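Local coordinates for choline binding protein PCPA (Streptococcus pneumoniae, PDB 4CP6) that is a pneumococcal vaccine antigen, named as a choline-binding protein, whose leucine-rich-repeat region probably mediates recognition at the cell surface, at residues A[394-399]-A[412-416]; A[336-341]-A[358-363]; A[13-17]-A[28-32]. All coordinates share one frame; numbering follows the deposited sequence.

Contact 1 of 3, residues A[394-399]-A[412-416]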
ATOM      1  N   THR A 394     -33.255   5.471  22.822  1.00 14.77           N
ATOM      2  CA  THR A 394     -33.533   5.848  24.209  1.00 14.63           C
ATOM      3  C   THR A 394     -34.718   6.765  24.366  1.00 18.98           C
ATOM      4  O   THR A 394     -35.185   6.925  25.494  1.00 18.67           O
ATOM      5  CB  THR A 394     -32.280   6.502  24.844  1.00 15.76           C
ATOM      6  OG1 THR A 394     -32.004   7.710  24.146  1.00 16.75           O
ATOM      7  CG2 THR A 394     -31.074   5.569  24.853  1.00 15.48           C
ATOM      8  N   SER A 395     -35.190   7.423  23.290  1.00 15.88           N
ATOM      9  CA  SER A 395     -36.311   8.357  23.438  1.00 16.28           C
ATOM     10  C   SER A 395     -37.202   8.411  22.224  1.00 18.56           C
ATOM     11  O   SER A 395     -36.772   8.080  21.116  1.00 16.40           O
ATOM     12  CB  SER A 395     -35.784   9.764  23.695  1.00 17.97           C
ATOM     13  OG  SER A 395     -35.173  10.327  22.538  1.00 22.59           O
ATOM     14  N   GLU A 396     -38.418   8.936  22.407  1.00 18.09           N
ATOM     15  CA  GLU A 396     -39.344   9.171  21.310  1.00 17.92           C
ATOM     16  C   GLU A 396     -38.761  10.216  20.348  1.00 19.34           C
ATOM     17  O   GLU A 396     -38.969  10.075  19.146  1.00 16.52           O
ATOM     18  CB  GLU A 396     -40.724   9.620  21.841  1.00 19.46           C
ATOM     19  CG  GLU A 396     -41.541   8.477  22.436  1.00 25.88           C
ATOM     20  CD  GLU A 396     -41.948   7.336  21.516  1.00 34.67           C
ATOM     21  OE1 GLU A 396     -42.118   7.564  20.298  1.00 31.13           O
ATOM     22  OE2 GLU A 396     -42.151   6.215  22.031  1.00 37.11           O
ATOM     23  N   HIS A 397     -37.995  11.235  20.841  1.00 16.52           N
ATOM     24  CA  HIS A 397     -37.388  12.240  19.958  1.00 16.96           C
ATOM     25  C   HIS A 397     -36.387  11.570  19.011  1.00 17.25           C
ATOM     26  O   HIS A 397     -36.420  11.835  17.808  1.00 17.45           O
ATOM     27  CB  HIS A 397     -36.706  13.381  20.719  1.00 18.19           C
ATOM     28  CG  HIS A 397     -36.002  14.354  19.819  1.00 20.80           C
ATOM     29  ND1 HIS A 397     -36.688  15.057  18.840  1.00 22.63           N
ATOM     30  CD2 HIS A 397     -34.681  14.650  19.722  1.00 22.35           C
ATOM     31  CE1 HIS A 397     -35.781  15.796  18.220  1.00 21.82           C
ATOM     32  NE2 HIS A 397     -34.559  15.590  18.722  1.00 22.52           N
ATOM     33  N   ILE A 398     -35.526  10.684  19.533  1.00 15.07           N
ATOM     34  CA  ILE A 398     -34.571  10.011  18.639  1.00 14.44           C
ATOM     35  C   ILE A 398     -35.312   9.126  17.606  1.00 15.91           C
ATOM     36  O   ILE A 398     -34.939   9.122  16.433  1.00 14.31           O
ATOM     37  CB  ILE A 398     -33.495   9.304  19.454  1.00 16.22           C
ATOM     38  CG1 ILE A 398     -32.606  10.396  20.083  1.00 16.20           C
ATOM     39  CG2 ILE A 398     -32.652   8.340  18.563  1.00 16.43           C
ATOM     40  CD1 ILE A 398     -31.654   9.915  21.209  1.00 20.54           C
ATOM     41  N   LYS A 399     -36.431   8.473  18.003  1.00 13.58           N
ATOM     42  CA  LYS A 399     -37.256   7.725  17.060  1.00 12.95           C
ATOM     43  C   LYS A 399     -37.785   8.693  15.986  1.00 15.69           C
ATOM     44  O   LYS A 399     -37.784   8.345  14.804  1.00 14.90           O
ATOM     45  CB  LYS A 399     -38.418   7.022  17.821  1.00 14.28           C
ATOM     46  CG  LYS A 399     -39.439   6.359  16.908  1.00 15.04           C
ATOM     47  CD  LYS A 399     -40.314   5.374  17.675  1.00 17.47           C
ATOM     48  CE  LYS A 399     -41.318   4.694  16.777  1.00 17.66           C
ATOM     49  NZ  LYS A 399     -41.906   3.523  17.479  1.00 22.33           N
ATOM     50  N   ILE A 412     -38.653   0.635  15.027  1.00 13.21           N
ATOM     51  CA  ILE A 412     -37.888   1.400  16.007  1.00 12.47           C
ATOM     52  C   ILE A 412     -38.551   1.208  17.365  1.00 17.44           C
ATOM     53  O   ILE A 412     -39.742   1.540  17.543  1.00 16.41           O
ATOM     54  CB  ILE A 412     -37.783   2.892  15.662  1.00 14.36           C
ATOM     55  CG1 ILE A 412     -37.208   3.100  14.230  1.00 14.63           C
ATOM     56  CG2 ILE A 412     -36.932   3.610  16.721  1.00 15.54           C
ATOM     57  CD1 ILE A 412     -37.399   4.472  13.716  1.00 15.13           C
ATOM     58  N   ILE A 413     -37.772   0.667  18.306  1.00 14.01           N
ATOM     59  CA  ILE A 413     -38.211   0.389  19.682  1.00 14.50           C
ATOM     60  C   ILE A 413     -37.595   1.402  20.633  1.00 16.78           C
ATOM     61  O   ILE A 413     -36.359   1.553  20.677  1.00 17.68           O
ATOM     62  CB  ILE A 413     -37.871  -1.075  20.054  1.00 17.86           C
ATOM     63  CG1 ILE A 413     -38.586  -2.045  19.068  1.00 18.92           C
ATOM     64  CG2 ILE A 413     -38.268  -1.369  21.522  1.00 18.28           C
ATOM     65  CD1 ILE A 413     -38.067  -3.495  19.060  1.00 26.17           C
ATOM     66  N   VAL A 414     -38.429   2.113  21.395  1.00 15.56           N
ATOM     67  CA  VAL A 414     -37.966   3.076  22.394  1.00 15.82           C
ATOM     68  C   VAL A 414     -37.859   2.306  23.722  1.00 22.14           C
ATOM     69  O   VAL A 414     -38.861   1.788  24.227  1.00 20.82           O
ATOM     70  CB  VAL A 414     -38.900   4.311  22.523  1.00 18.91           C
ATOM     71  CG1 VAL A 414     -38.428   5.248  23.627  1.00 19.55           C
ATOM     72  CG2 VAL A 414     -39.004   5.052  21.190  1.00 19.19           C
ATOM     73  N   GLU A 415     -36.658   2.228  24.284  1.00 19.99           N
ATOM     74  CA  GLU A 415     -36.440   1.515  25.549  1.00 21.64           C
ATOM     75  C   GLU A 415     -37.183   2.212  26.711  1.00 26.95           C
ATOM     76  O   GLU A 415     -37.362   3.430  26.695  1.00 26.95           O
ATOM     77  CB  GLU A 415     -34.925   1.476  25.838  1.00 24.01           C
ATOM     78  CG  GLU A 415     -34.476   0.634  27.030  1.00 40.56           C
ATOM     79  CD  GLU A 415     -32.989   0.329  27.136  1.00 68.62           C
ATOM     80  OE1 GLU A 415     -32.166   1.156  26.676  1.00 62.08           O
ATOM     81  OE2 GLU A 415     -32.648  -0.735  27.708  1.00 58.43           O
ATOM     82  N   LYS A 416     -37.611   1.431  27.706  1.00 24.19           N
ATOM     83  CA  LYS A 416     -38.235   1.948  28.926  1.00 24.92           C
ATOM     84  C   LYS A 416     -37.177   2.780  29.683  1.00 31.52           C
ATOM     85  O   LYS A 416     -35.992   2.428  29.646  1.00 32.15           O
ATOM     86  CB  LYS A 416     -38.701   0.788  29.810  1.00 27.16           C
ATOM     87  CG  LYS A 416     -39.907   0.047  29.269  1.00 31.74           C
ATOM     88  CD  LYS A 416     -40.350  -1.022  30.267  1.00 34.80           C
ATOM     89  CE  LYS A 416     -41.685  -1.621  29.903  1.00 30.79           C
ATOM     90  NZ  LYS A 416     -41.612  -2.435  28.650  1.00 25.95           N
TER
HETATM   91  O   HOH W   1     -34.863   5.231  27.536  1.00 35.69           O
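Lys399 NZ donates to the backbone carbonyl Ile412 O at 2.9 Å, and this bond ties the first turn of helix 396-405 to strand 412-414. The two belong to a beta-alpha-beta unit, strand 390-393, helix and strand 412-414, at the C-terminal end of the modelled chain. The ammonium group approaches tilted somewhat out of the carbonyl plane, with a C=O...N angle of 152°. Its reach follows from the torsions: CG stands anti to the backbone N (chi1 173°) and the chain beyond it is fully extended, which carries NZ past Ile412 CB to the carbonyl oxygen. On the way its methylenes pack on the strand's side chains. CG meets Ile412 CG2 at 3.7 Å, and CD touches Val414 CG2, the lysine and valine side chains crossing at about a right angle. The second methyl of Val414, CG1, presses on the backbone at the helix start, 3.7 Å from Ser395 C. Glu396 also crosses Val414 at about a right angle; its chain bends at chi2 and brings the carboxylate back to CG2, with OE2 in van der Waals contact. Further along, one water donates to both Thr394 O and Glu415 O, joining two carbonyls that could not bond each other directly. Thr394 OG1 is hydrogen-bonded to Asn371 O, while Ile412 and Val414 also pack on Val393 of strand 390-393. The helix start itself is closed by Ser395 at the N-cap, whose OG accepts from Ile398 N at 3.0 Å in a nearly straight bond, 167° at the hydrogen.

Contact 2 of 3, residues A[336-341]-A[358-363]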
ATOM      1  N   GLY A 336     -20.333  -3.276   3.602  1.00 11.32           N
ATOM      2  CA  GLY A 336     -20.125  -4.649   3.131  1.00 11.51           C
ATOM      3  C   GLY A 336     -19.689  -5.590   4.231  1.00 13.72           C
ATOM      4  O   GLY A 336     -18.531  -6.058   4.262  1.00 12.93           O
ATOM      5  N   LEU A 337     -20.611  -5.830   5.162  1.00 11.63           N
ATOM      6  CA  LEU A 337     -20.400  -6.643   6.378  1.00 11.23           C
ATOM      7  C   LEU A 337     -21.519  -7.686   6.428  1.00 12.44           C
ATOM      8  O   LEU A 337     -22.499  -7.523   7.147  1.00 12.88           O
ATOM      9  CB  LEU A 337     -20.410  -5.729   7.612  1.00 10.78           C
ATOM     10  CG  LEU A 337     -19.418  -4.520   7.527  1.00 12.49           C
ATOM     11  CD1 LEU A 337     -19.640  -3.520   8.597  1.00 13.54           C
ATOM     12  CD2 LEU A 337     -17.958  -4.983   7.475  1.00 12.62           C
ATOM     13  N   PRO A 338     -21.383  -8.722   5.552  1.00 12.35           N
ATOM     14  CA  PRO A 338     -22.520  -9.633   5.340  1.00 12.87           C
ATOM     15  C   PRO A 338     -22.926 -10.541   6.485  1.00 16.32           C
ATOM     16  O   PRO A 338     -24.032 -11.122   6.415  1.00 15.11           O
ATOM     17  CB  PRO A 338     -22.105 -10.445   4.133  1.00 14.74           C
ATOM     18  CG  PRO A 338     -20.580 -10.400   4.118  1.00 18.15           C
ATOM     19  CD  PRO A 338     -20.276  -8.998   4.608  1.00 13.97           C
ATOM     20  N   LYS A 339     -22.075 -10.682   7.524  1.00 13.09           N
ATOM     21  CA  LYS A 339     -22.398 -11.510   8.676  1.00 13.39           C
ATOM     22  C   LYS A 339     -22.581 -10.678   9.927  1.00 15.83           C
ATOM     23  O   LYS A 339     -22.778 -11.221  11.016  1.00 15.77           O
ATOM     24  CB  LYS A 339     -21.346 -12.608   8.881  1.00 15.42           C
ATOM     25  CG  LYS A 339     -21.444 -13.700   7.807  1.00 16.82           C
ATOM     26  CD  LYS A 339     -20.635 -14.917   8.179  1.00 27.22           C
ATOM     27  CE  LYS A 339     -20.980 -16.130   7.346  1.00 31.32           C
ATOM     28  NZ  LYS A 339     -20.191 -17.328   7.791  1.00 30.19           N
ATOM     29  N   LEU A 340     -22.569  -9.321   9.774  1.00 13.18           N
ATOM     30  CA  LEU A 340     -22.773  -8.438  10.910  1.00 11.96           C
ATOM     31  C   LEU A 340     -24.209  -8.589  11.401  1.00 13.80           C
ATOM     32  O   LEU A 340     -25.135  -8.284  10.639  1.00 13.17           O
ATOM     33  CB  LEU A 340     -22.506  -6.973  10.500  1.00 11.53           C
ATOM     34  CG  LEU A 340     -22.475  -5.965  11.639  1.00 12.55           C
ATOM     35  CD1 LEU A 340     -21.179  -6.068  12.424  1.00 14.29           C
ATOM     36  CD2 LEU A 340     -22.608  -4.527  11.130  1.00 13.81           C
ATOM     37  N   LYS A 341     -24.409  -9.063  12.632  1.00 12.86           N
ATOM     38  CA  LYS A 341     -25.741  -9.257  13.190  1.00 12.80           C
ATOM     39  C   LYS A 341     -26.214  -8.067  14.001  1.00 14.05           C
ATOM     40  O   LYS A 341     -27.415  -7.779  14.075  1.00 13.11           O
ATOM     41  CB  LYS A 341     -25.712 -10.515  14.093  1.00 14.66           C
ATOM     42  CG  LYS A 341     -25.467 -11.812  13.340  1.00 25.24           C
ATOM     43  CD  LYS A 341     -25.487 -13.039  14.275  1.00 37.99           C
ATOM     44  CE  LYS A 341     -24.160 -13.268  14.968  1.00 48.12           C
ATOM     45  NZ  LYS A 341     -24.020 -14.666  15.460  1.00 59.28           N
ATOM     46  N   SER A 358     -23.680   1.098   5.098  1.00 10.08           N
ATOM     47  CA  SER A 358     -24.217   0.815   3.771  1.00  9.98           C
ATOM     48  C   SER A 358     -23.649  -0.497   3.256  1.00 11.62           C
ATOM     49  O   SER A 358     -22.840  -1.165   3.919  1.00 10.57           O
ATOM     50  CB  SER A 358     -23.863   1.947   2.790  1.00 12.07           C
ATOM     51  OG  SER A 358     -22.451   2.058   2.643  1.00 13.44           O
ATOM     52  N   GLY A 359     -24.060  -0.858   2.039  1.00 12.69           N
ATOM     53  CA  GLY A 359     -23.568  -2.055   1.374  1.00 12.31           C
ATOM     54  C   GLY A 359     -24.245  -3.332   1.810  1.00 13.31           C
ATOM     55  O   GLY A 359     -25.341  -3.309   2.365  1.00 13.04           O
ATOM     56  N   VAL A 360     -23.602  -4.469   1.538  1.00 13.04           N
ATOM     57  CA  VAL A 360     -24.205  -5.765   1.865  1.00 13.28           C
ATOM     58  C   VAL A 360     -24.276  -5.929   3.376  1.00 14.99           C
ATOM     59  O   VAL A 360     -23.242  -5.922   4.055  1.00 14.89           O
ATOM     60  CB  VAL A 360     -23.476  -6.939   1.151  1.00 17.75           C
ATOM     61  CG1 VAL A 360     -24.018  -8.280   1.629  1.00 18.52           C
ATOM     62  CG2 VAL A 360     -23.627  -6.823  -0.367  1.00 18.24           C
ATOM     63  N   LEU A 361     -25.490  -6.098   3.901  1.00 12.56           N
ATOM     64  CA  LEU A 361     -25.747  -6.222   5.329  1.00 12.05           C
ATOM     65  C   LEU A 361     -26.834  -7.284   5.549  1.00 14.96           C
ATOM     66  O   LEU A 361     -27.752  -7.090   6.342  1.00 14.32           O
ATOM     67  CB  LEU A 361     -26.192  -4.841   5.909  1.00 11.85           C
ATOM     68  CG  LEU A 361     -25.130  -3.738   5.867  1.00 12.09           C
ATOM     69  CD1 LEU A 361     -25.751  -2.382   6.089  1.00 11.35           C
ATOM     70  CD2 LEU A 361     -24.000  -4.014   6.886  1.00 13.06           C
ATOM     71  N   ASP A 362     -26.648  -8.435   4.906  1.00 14.58           N
ATOM     72  CA  ASP A 362     -27.633  -9.519   4.906  1.00 15.13           C
ATOM     73  C   ASP A 362     -28.050 -10.054   6.255  1.00 18.89           C
ATOM     74  O   ASP A 362     -29.192 -10.513   6.412  1.00 20.18           O
ATOM     75  CB  ASP A 362     -27.122 -10.683   4.054  1.00 16.96           C
ATOM     76  CG  ASP A 362     -27.093 -10.414   2.561  1.00 30.39           C
ATOM     77  OD1 ASP A 362     -27.677  -9.400   2.124  1.00 31.93           O
ATOM     78  OD2 ASP A 362     -26.496 -11.226   1.827  1.00 36.28           O
ATOM     79  N   SER A 363     -27.148 -10.029   7.234  1.00 14.61           N
ATOM     80  CA  SER A 363     -27.410 -10.609   8.546  1.00 13.34           C
ATOM     81  C   SER A 363     -27.793  -9.584   9.606  1.00 14.58           C
ATOM     82  O   SER A 363     -28.030  -9.946  10.760  1.00 14.11           O
ATOM     83  CB  SER A 363     -26.191 -11.398   9.018  1.00 15.38           C
ATOM     84  OG  SER A 363     -25.751 -12.360   8.078  1.00 17.47           O
TER
HETATM   85  O   HOH W   2     -25.055  -8.105   7.894  1.00 13.14           O
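Ser363 OG donates to Pro338 O at 2.7 Å, lying in the carbonyl plane on a lone pair, and this short bond clasps two successive loops of the leucine-rich-repeat solenoid. Each loop leads into a strand of the same parallel sheet, 342-345 and 366-369. The serine hydroxyl is anti to its own carbonyl carbon (chi1 -53°), which swings OG toward the proline carbonyl. Where the loops run on toward their strands, Lys341 CA points its hydrogen almost straight at Ser363 O, 3.4 Å away. At the other end of the loops the backbones pair: Leu337 N donates to Val360 O at 2.9 Å, and Gly336 N makes a longer bond to Ser358 O at 3.3 Å. Between these ends sit apolar groups. Leu361 starts out facing away, but its CD2 returns to within 4.0 Å of Leu337 CB and makes a looser approach to Leu340 CD2. Pro338 CB rests on Val360 CG1 at 3.8 Å. Around this first shell the turn itself gives order: Leu337 to Leu340 form a type I beta turn, closed by Leu340 N bonding Leu337 O. One water fastens that turn to the next loop, donating to Leu337 O and Leu340 O and accepting from Ser363 N, so three backbone groups share it. Farther out, Ser358 OG is hydrogen-bonded to Asn335 ND2, just before Gly336. Neighbouring loops add the last shell: Leu361 packs on Ile385, and Lys339 NZ forms a salt bridge with Glu316 OE1.

Contact 3 of 3, residues A[13-17]-A[28-32]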
ATOM      1  N   THR A  13      26.223  17.344 -30.002  1.00 39.38           N
ATOM      2  CA  THR A  13      26.901  16.839 -28.807  1.00 38.47           C
ATOM      3  C   THR A  13      26.561  17.633 -27.521  1.00 39.61           C
ATOM      4  O   THR A  13      26.948  17.200 -26.433  1.00 40.84           O
ATOM      5  CB  THR A  13      28.421  16.741 -29.051  1.00 50.62           C
ATOM      6  OG1 THR A  13      29.001  15.967 -28.005  1.00 48.46           O
ATOM      7  CG2 THR A  13      29.116  18.113 -29.143  1.00 51.83           C
ATOM      8  N   LYS A  14      25.830  18.764 -27.637  1.00 31.73           N
ATOM      9  CA  LYS A  14      25.476  19.613 -26.487  1.00 29.78           C
ATOM     10  C   LYS A  14      24.422  18.983 -25.548  1.00 28.15           C
ATOM     11  O   LYS A  14      23.848  17.941 -25.865  1.00 24.63           O
ATOM     12  CB  LYS A  14      25.050  21.027 -26.944  1.00 31.95           C
ATOM     13  CG  LYS A  14      23.773  21.087 -27.779  1.00 42.21           C
ATOM     14  CD  LYS A  14      23.674  22.422 -28.531  1.00 49.91           C
ATOM     15  CE  LYS A  14      22.265  22.968 -28.610  1.00 57.45           C
ATOM     16  NZ  LYS A  14      21.395  22.177 -29.520  1.00 66.57           N
ATOM     17  N   VAL A  15      24.174  19.628 -24.391  1.00 24.72           N
ATOM     18  CA  VAL A  15      23.202  19.126 -23.418  1.00 23.06           C
ATOM     19  C   VAL A  15      21.833  18.981 -24.085  1.00 25.04           C
ATOM     20  O   VAL A  15      21.346  19.921 -24.721  1.00 24.46           O
ATOM     21  CB  VAL A  15      23.161  20.017 -22.149  1.00 25.69           C
ATOM     22  CG1 VAL A  15      22.006  19.626 -21.225  1.00 25.18           C
ATOM     23  CG2 VAL A  15      24.488  19.956 -21.400  1.00 25.37           C
ATOM     24  N   GLY A  16      21.236  17.798 -23.962  1.00 20.20           N
ATOM     25  CA  GLY A  16      19.920  17.536 -24.532  1.00 19.83           C
ATOM     26  C   GLY A  16      19.929  16.878 -25.895  1.00 22.70           C
ATOM     27  O   GLY A  16      18.881  16.411 -26.371  1.00 22.54           O
ATOM     28  N   SER A  17      21.129  16.797 -26.510  1.00 20.48           N
ATOM     29  CA  SER A  17      21.324  16.142 -27.805  1.00 20.52           C
ATOM     30  C   SER A  17      21.078  14.642 -27.700  1.00 22.79           C
ATOM     31  O   SER A  17      21.395  14.025 -26.669  1.00 19.63           O
ATOM     32  CB  SER A  17      22.757  16.339 -28.301  1.00 22.71           C
ATOM     33  OG  SER A  17      23.007  17.702 -28.597  1.00 30.95           O
ATOM     34  N   VAL A  28      22.232  13.447 -23.920  1.00 14.03           N
ATOM     35  CA  VAL A  28      23.300  14.089 -23.174  1.00 13.97           C
ATOM     36  C   VAL A  28      22.733  14.842 -21.986  1.00 16.19           C
ATOM     37  O   VAL A  28      21.833  15.686 -22.140  1.00 16.86           O
ATOM     38  CB  VAL A  28      24.154  15.013 -24.092  1.00 17.21           C
ATOM     39  CG1 VAL A  28      25.258  15.699 -23.292  1.00 16.64           C
ATOM     40  CG2 VAL A  28      24.747  14.217 -25.268  1.00 17.12           C
ATOM     41  N   LEU A  29      23.271  14.510 -20.818  1.00 14.65           N
ATOM     42  CA  LEU A  29      22.896  15.141 -19.552  1.00 15.13           C
ATOM     43  C   LEU A  29      23.869  16.249 -19.187  1.00 18.46           C
ATOM     44  O   LEU A  29      23.445  17.324 -18.741  1.00 18.09           O
ATOM     45  CB  LEU A  29      22.806  14.094 -18.432  1.00 15.23           C
ATOM     46  CG  LEU A  29      21.807  12.972 -18.598  1.00 17.22           C
ATOM     47  CD1 LEU A  29      21.972  11.986 -17.473  1.00 16.77           C
ATOM     48  CD2 LEU A  29      20.365  13.493 -18.626  1.00 17.20           C
ATOM     49  N   THR A  30      25.171  15.972 -19.331  1.00 17.58           N
ATOM     50  CA  THR A  30      26.245  16.943 -19.078  1.00 17.38           C
ATOM     51  C   THR A  30      27.358  16.736 -20.112  1.00 21.10           C
ATOM     52  O   THR A  30      27.519  15.634 -20.669  1.00 18.69           O
ATOM     53  CB  THR A  30      26.889  16.767 -17.690  1.00 21.81           C
ATOM     54  OG1 THR A  30      27.573  15.515 -17.658  1.00 19.07           O
ATOM     55  CG2 THR A  30      25.882  16.886 -16.519  1.00 19.81           C
ATOM     56  N   VAL A  31      28.145  17.798 -20.349  1.00 20.37           N
ATOM     57  CA  VAL A  31      29.298  17.746 -21.251  1.00 21.33           C
ATOM     58  C   VAL A  31      30.226  18.897 -20.907  1.00 26.29           C
ATOM     59  O   VAL A  31      29.762  20.026 -20.719  1.00 24.60           O
ATOM     60  CB  VAL A  31      28.933  17.692 -22.769  1.00 25.86           C
ATOM     61  CG1 VAL A  31      28.322  19.005 -23.269  1.00 26.06           C
ATOM     62  CG2 VAL A  31      30.148  17.292 -23.623  1.00 25.66           C
ATOM     63  N   GLU A  32      31.515  18.599 -20.785  1.00 24.47           N
ATOM     64  CA  GLU A  32      32.553  19.583 -20.520  1.00 25.30           C
ATOM     65  C   GLU A  32      33.798  19.052 -21.211  1.00 27.30           C
ATOM     66  O   GLU A  32      34.320  17.996 -20.834  1.00 25.59           O
ATOM     67  CB  GLU A  32      32.799  19.781 -19.015  1.00 27.36           C
ATOM     68  CG  GLU A  32      33.576  21.061 -18.721  1.00 42.17           C
ATOM     69  CD  GLU A  32      34.024  21.307 -17.291  1.00 70.21           C
ATOM     70  OE1 GLU A  32      33.406  20.748 -16.353  1.00 69.98           O
ATOM     71  OE2 GLU A  32      34.979  22.095 -17.108  1.00 65.43           O
TER
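A type II beta turn, Lys14 to Ser17, leads into the antiparallel pair of strands 18-21 and 24-32, and its closing residues dock on the second of these strands at Val28. Two backbone bonds make the join: Gly16 N donates to Val28 O at 2.9 Å, and Val28 N donates to Ser17 O, also 2.9 Å and close to straight at 166°. Gly16 has a positive phi (96°), where a side chain would jam against the carbonyl of Val15. Inside the turn Lys14 O is gripped twice by Ser17, from its backbone N and from its OG at 2.9 Å; both donors reach the oxygen from the same face of its plane, the hydroxyl from above that plane and not on a lone pair. The same oxygen abuts Val28 CB at 3.4 Å. Both methyls of Val28 lie near Lys14 O: CG1, anti to the backbone N (chi1 179°), is also beside Thr13 O, while CG2 lies against Ser17 O at 3.6 Å. Val15 touches the strand farther on, its CG1 resting on Leu29 O at 3.7 Å and its CG2 brushing Val31 CG1. That last methyl also comes up against Thr13 O, which is buried here without a polar partner in the model. Strand 24-32 carries a classic beta bulge at Leu29 and Thr30, opposite Thr37 of strand 35-40. Val28 packs on Val38 of strand 35-40, Leu29 touches that strand and strand 69-76, and Thr13 leans on Lys69 and Phe71 of strand 69-76.

The three contacts follow one another along the elongated chain, contact 3 near its N-terminal end and contact 1 near its C-terminal end, with centres about 78 Å apart. Contact 2 is partly buried and joins successive repeat loops; contacts 1 and 3 are surface contacts at the two ends. Contacts 1 and 2 adjoin the same five-stranded parallel sheet, with nearest atoms about 13 Å apart, whereas contact 3 belongs to the mixed sheet on the opposite side of the chain's centre. Chemistry differs accordingly: a lysine and a bridging water join helix to strand; main-chain bonds, a serine, a water and leucines join loops; contact 3 pairs main chains and packs valine methyls, without a side-chain bond between its segments.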